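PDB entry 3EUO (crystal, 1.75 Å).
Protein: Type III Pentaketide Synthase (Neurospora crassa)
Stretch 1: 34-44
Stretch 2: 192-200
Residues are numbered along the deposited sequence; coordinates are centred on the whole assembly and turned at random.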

# COMPACT_ATOMS: atom_id res chain seq x y z
N PRO A 34 20.44 17.24 27.82
CA PRO A 34 19.99 16.09 28.61
C PRO A 34 19.35 14.97 27.79
O PRO A 34 19.70 13.79 27.98
CB PRO A 34 18.98 16.71 29.60
CG PRO A 34 19.47 18.12 29.75
CD PRO A 34 19.91 18.51 28.37
N ALA A 35 18.44 15.32 26.88
CA ALA A 35 17.79 14.31 26.05
C ALA A 35 18.79 13.63 25.11
O ALA A 35 18.74 12.40 24.95
CB ALA A 35 16.63 14.90 25.27
N MET A 36 19.70 14.41 24.52
CA MET A 36 20.68 13.83 23.61
C MET A 36 21.61 12.89 24.36
O MET A 36 21.88 11.79 23.87
CB MET A 36 21.49 14.92 22.88
CG MET A 36 22.34 14.37 21.71
SD MET A 36 21.41 13.63 20.32
CE MET A 36 20.66 15.12 19.62
N LYS A 37 22.10 13.30 25.53
CA LYS A 37 22.91 12.42 26.37
C LYS A 37 22.21 11.10 26.68
O LYS A 37 22.83 10.03 26.59
CB LYS A 37 23.37 13.12 27.65
CG LYS A 37 24.58 14.05 27.45
CD LYS A 37 24.91 14.87 28.71
CE LYS A 37 25.13 13.97 29.93
NZ LYS A 37 25.19 14.74 31.22
N LYS A 38 20.92 11.16 27.02
CA LYS A 38 20.12 9.95 27.28
C LYS A 38 20.06 9.03 26.06
O LYS A 38 20.31 7.83 26.18
CB LYS A 38 18.69 10.28 27.76
CG LYS A 38 18.56 11.19 28.99
CD LYS A 38 19.52 10.86 30.11
CE LYS A 38 19.68 12.06 31.07
NZ LYS A 38 20.62 13.12 30.55
N VAL A 39 19.74 9.58 24.89
CA VAL A 39 19.71 8.78 23.66
C VAL A 39 21.08 8.15 23.36
O VAL A 39 21.15 6.97 23.07
CB VAL A 39 19.19 9.59 22.45
CG1 VAL A 39 19.34 8.82 21.14
CG2 VAL A 39 17.74 10.00 22.67
N LEU A 40 22.15 8.94 23.44
CA LEU A 40 23.50 8.42 23.17
C LEU A 40 23.92 7.33 24.18
O LEU A 40 24.68 6.42 23.84
CB LEU A 40 24.53 9.55 23.07
CG LEU A 40 24.38 10.53 21.89
CD1 LEU A 40 25.53 11.54 21.86
CD2 LEU A 40 24.27 9.81 20.55
N ALA A 41 23.41 7.42 25.40
CA ALA A 41 23.60 6.39 26.42
C ALA A 41 22.82 5.13 26.07
O ALA A 41 23.37 4.02 26.11
CB ALA A 41 23.18 6.91 27.79
N ILE A 42 21.54 5.30 25.73
CA ILE A 42 20.65 4.18 25.38
C ILE A 42 21.17 3.41 24.16
O ILE A 42 21.05 2.18 24.09
CB ILE A 42 19.19 4.66 25.18
CG1 ILE A 42 18.58 5.03 26.53
CG2 ILE A 42 18.33 3.59 24.50
CD1 ILE A 42 17.37 5.96 26.43
N ASN A 43 21.75 4.15 23.22
CA ASN A 43 22.41 3.60 22.04
C ASN A 43 23.39 2.48 22.36
O ASN A 43 23.62 1.59 21.54
CB ASN A 43 23.15 4.72 21.30
CG ASN A 43 23.77 4.25 20.00
OD1 ASN A 43 23.15 3.53 19.23
ND2 ASN A 43 25.00 4.69 19.74
N ARG A 44 23.96 2.51 23.56
CA ARG A 44 24.92 1.49 23.95
C ARG A 44 24.33 0.39 24.84
O ARG A 44 25.04 -0.54 25.24
CB ARG A 44 26.17 2.15 24.56
CG ARG A 44 27.02 2.79 23.47
CD ARG A 44 28.00 3.81 23.97
NE ARG A 44 28.59 4.52 22.84
CZ ARG A 44 29.68 4.14 22.19
NH1 ARG A 44 30.35 3.05 22.56
NH2 ARG A 44 30.13 4.86 21.17
N GLN A 192 13.56 17.86 23.34
CA GLN A 192 14.12 17.19 24.51
C GLN A 192 13.32 15.93 24.86
O GLN A 192 12.98 15.70 26.02
CB GLN A 192 14.22 18.14 25.71
CG GLN A 192 15.36 19.16 25.60
CD GLN A 192 16.71 18.48 25.48
OE1 GLN A 192 17.20 17.88 26.44
NE2 GLN A 192 17.31 18.56 24.29
N GLU A 193 13.00 15.13 23.84
CA GLU A 193 12.43 13.80 24.07
C GLU A 193 13.46 12.72 23.77
O GLU A 193 14.31 12.88 22.89
CB GLU A 193 11.11 13.56 23.30
CG GLU A 193 11.13 13.91 21.85
CD GLU A 193 9.94 13.34 21.07
OE1 GLU A 193 9.22 12.43 21.55
OE2 GLU A 193 9.74 13.79 19.93
N THR A 194 13.39 11.65 24.55
CA THR A 194 14.31 10.54 24.39
C THR A 194 13.78 9.64 23.28
O THR A 194 12.97 8.74 23.51
CB THR A 194 14.50 9.77 25.71
OG1 THR A 194 13.25 9.24 26.13
CG2 THR A 194 15.00 10.70 26.78
N ARG A 195 14.22 9.93 22.06
CA ARG A 195 13.81 9.22 20.86
C ARG A 195 14.89 8.21 20.50
O ARG A 195 15.98 8.59 20.07
CB ARG A 195 13.62 10.20 19.71
CG ARG A 195 12.66 11.33 20.03
CD ARG A 195 12.57 12.33 18.89
NE ARG A 195 12.07 11.70 17.67
CZ ARG A 195 10.77 11.51 17.39
NH1 ARG A 195 9.83 11.92 18.24
NH2 ARG A 195 10.42 10.94 16.25
N ILE A 196 14.58 6.93 20.67
CA ILE A 196 15.61 5.88 20.55
C ILE A 196 15.73 5.23 19.17
O ILE A 196 16.57 4.35 18.98
CB ILE A 196 15.44 4.78 21.64
CG1 ILE A 196 14.23 3.89 21.33
CG2 ILE A 196 15.32 5.42 23.03
CD1 ILE A 196 14.25 2.56 22.07
N GLY A 197 14.92 5.68 18.21
CA GLY A 197 14.93 5.13 16.85
C GLY A 197 16.31 5.06 16.22
O GLY A 197 16.66 4.05 15.60
N ILE A 198 17.11 6.11 16.39
CA ILE A 198 18.45 6.15 15.78
C ILE A 198 19.44 5.15 16.39
O ILE A 198 20.49 4.88 15.80
CB ILE A 198 19.07 7.58 15.77
CG1 ILE A 198 19.17 8.16 17.18
CG2 ILE A 198 18.28 8.45 14.81
CD1 ILE A 198 20.07 9.42 17.28
N ALA A 199 19.09 4.59 17.55
CA ALA A 199 19.88 3.51 18.17
C ALA A 199 19.55 2.14 17.58
O ALA A 199 20.31 1.17 17.76
CB ALA A 199 19.63 3.49 19.67
N LEU A 200 18.42 2.05 16.88
CA LEU A 200 17.87 0.75 16.52
C LEU A 200 17.85 0.47 15.03
O LEU A 200 18.21 -0.62 14.59
CB LEU A 200 16.45 0.61 17.07
CG LEU A 200 16.21 0.66 18.58
CD1 LEU A 200 14.71 0.55 18.80
CD2 LEU A 200 16.95 -0.48 19.26
O HOH W 1 22.47 0.54 19.14
O HOH W 2 23.19 3.80 16.58

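How do the two backbones lie against each other? Residues 34 to 42 form a helix, and the second stretch runs alongside it, mostly as loop, in the same general direction. Ala 35 CA lies 4.9 Å from Gln 192 CA near one end, and Asn 43 CA lies 4.6 Å from Ala 199 CA near the other. Both alanines point their CB toward the opposing stretch, so at both places the backbones come close where an alanine methyl faces the other stretch.

Which direct hydrogen bond joins them? Ala 35 N donates to Gln 192 OE1 at 2.9 Å, with a nearly straight N-H...O angle of 161°. No acceptor within the stretch lies one turn before Ala 35, and the glutamine side chain supplies one. Its chi1 and chi2 are both m, and the folded chain brings the amide close to the helix.

Where do the apolar side chains meet? Val 39 is central: its CG1 packs 4.0 Å from Ile 198 CD1, while its CG2 lies 3.9 Å from Thr 194 CA. Both methyls lie near Arg 195 O, CG2 at 3.4 Å and CG1 at 3.5 Å. Farther along, Ile 42 CG2 touches Ile 196 CG2 at 3.8 Å. Lys 38 adds its CB, 3.8 Å from Thr 194 CG2, but its amine turns back to bond Pro 34 O, with NZ to O 2.8 Å.

What role does water play? Near Asn 43 it bridges polar atoms that do not bond directly. Water 2 donates to Asn 43 OD1 at 2.7 Å and to Ile 198 O at 3.0 Å. Water 1 links the backbones, lying 2.9 Å from Asn 43 O and 2.6 Å from Ala 199 O. Asn 43 OD1 also sits 3.5 Å from Ala 199 CB, a van der Waals contact beside these bridges.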